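Local coordinates for protein Ala-tRNApro hydrolase ProX (Aeropyrum pernix, PDB 1WDV) that probably hydrolyses alanine wrongly attached to the tRNA for proline, acting in trans as an editing partner of prolyl-tRNA synthetase, at residues G97-P100 and V101-P105. Sequence-based numbering, arbitrary orientation.
Sequences GVPP and VALPP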
# COMPACT_ATOMS: atom_id res chain seq x y z
N GLY A 97 -5.51 6.02 -4.52
CA GLY A 97 -6.21 4.78 -4.27
C GLY A 97 -5.43 3.52 -4.61
O GLY A 97 -6.04 2.46 -4.83
N VAL A 98 -4.10 3.62 -4.65
CA VAL A 98 -3.27 2.45 -5.01
C VAL A 98 -3.41 1.35 -3.98
O VAL A 98 -3.09 1.56 -2.82
CB VAL A 98 -1.79 2.86 -5.12
CG1 VAL A 98 -0.90 1.66 -5.54
CG2 VAL A 98 -1.65 3.96 -6.19
N PRO A 99 -3.91 0.18 -4.38
CA PRO A 99 -4.08 -0.95 -3.47
C PRO A 99 -2.79 -1.76 -3.31
O PRO A 99 -1.89 -1.65 -4.13
CB PRO A 99 -5.18 -1.77 -4.13
CG PRO A 99 -4.82 -1.60 -5.63
CD PRO A 99 -4.40 -0.15 -5.74
N PRO A 100 -2.70 -2.58 -2.25
CA PRO A 100 -1.50 -3.40 -2.03
C PRO A 100 -1.63 -4.78 -2.69
O PRO A 100 -0.74 -5.63 -2.61
CB PRO A 100 -1.45 -3.49 -0.49
CG PRO A 100 -2.89 -3.57 -0.13
CD PRO A 100 -3.54 -2.51 -1.03
N VAL A 101 -2.76 -5.01 -3.36
CA VAL A 101 -3.00 -6.26 -4.07
C VAL A 101 -3.64 -5.94 -5.41
O VAL A 101 -4.06 -4.80 -5.65
CB VAL A 101 -3.96 -7.19 -3.28
CG1 VAL A 101 -3.34 -7.58 -1.95
CG2 VAL A 101 -5.33 -6.51 -3.07
N ALA A 102 -3.69 -6.95 -6.28
CA ALA A 102 -4.28 -6.79 -7.61
C ALA A 102 -3.55 -5.75 -8.48
O ALA A 102 -4.15 -5.06 -9.34
CB ALA A 102 -5.77 -6.45 -7.49
N LEU A 103 -2.23 -5.67 -8.27
CA LEU A 103 -1.37 -4.80 -9.07
C LEU A 103 -0.74 -5.68 -10.18
O LEU A 103 -0.85 -6.94 -10.11
CB LEU A 103 -0.22 -4.26 -8.20
CG LEU A 103 -0.59 -3.38 -7.00
CD1 LEU A 103 0.63 -3.19 -6.11
CD2 LEU A 103 -1.13 -2.04 -7.53
N PRO A 104 -0.12 -5.06 -11.21
CA PRO A 104 0.50 -5.86 -12.27
C PRO A 104 1.51 -6.80 -11.58
O PRO A 104 2.20 -6.41 -10.62
CB PRO A 104 1.14 -4.81 -13.17
CG PRO A 104 0.10 -3.69 -13.12
CD PRO A 104 -0.20 -3.63 -11.60
N PRO A 105 1.62 -8.04 -12.06
CA PRO A 105 2.52 -9.02 -11.45
C PRO A 105 4.02 -8.78 -11.39
O PRO A 105 4.73 -9.52 -10.70
CB PRO A 105 2.15 -10.32 -12.16
CG PRO A 105 1.80 -9.83 -13.53
CD PRO A 105 0.98 -8.58 -13.27
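L103 folds back over P99 within one continuous loop. One methyl of the leucine, CD2, does most of the touching. CD2 of L103 sits over one face of the P99 ring, nearer CG and CD, 4.2 Å from CG of P99. The two side chains lie at a slant. CD2 of L103 is also 4.2 Å from CG1 of V98. The fork of the leucine also closes on the carbonyl of P99: CD2 of L103 is 3.5 Å from O of P99, and CD1 is 3.6 Å from it. L103 chi1 is -62°, which sets CG opposite the carbonyl carbon and carries the fork back toward P99. A102, with a left-handed backbone (phi 62°), lies in the bend that returns the chain to this point.

The loop joins helix 84-91 to strand 108-112 in the editing domain. The G-x-x-x-P run ending at P100 resembles the loop that lines the substrate pocket in related editing proteins. O of V98 is hydrogen-bonded to OG1 of T45, which ties the loop to the central sheet.

The P99 ring meets backbone too, its CG 3.3 Å from O of V101. CG1 of V101 sits 4.4 Å from CG of P100. P100 and V101 both rest on L139 of helix 136-143. An alanine in place of L103 would probably open a gap over the P99 ring face and leave V98 CG1 and the P99 carbonyl without their methyl neighbours. L103 also touches T91 and Y93, and P99 meets Y93 too. The Y93 hydroxyl is hydrogen-bonded to O of A102.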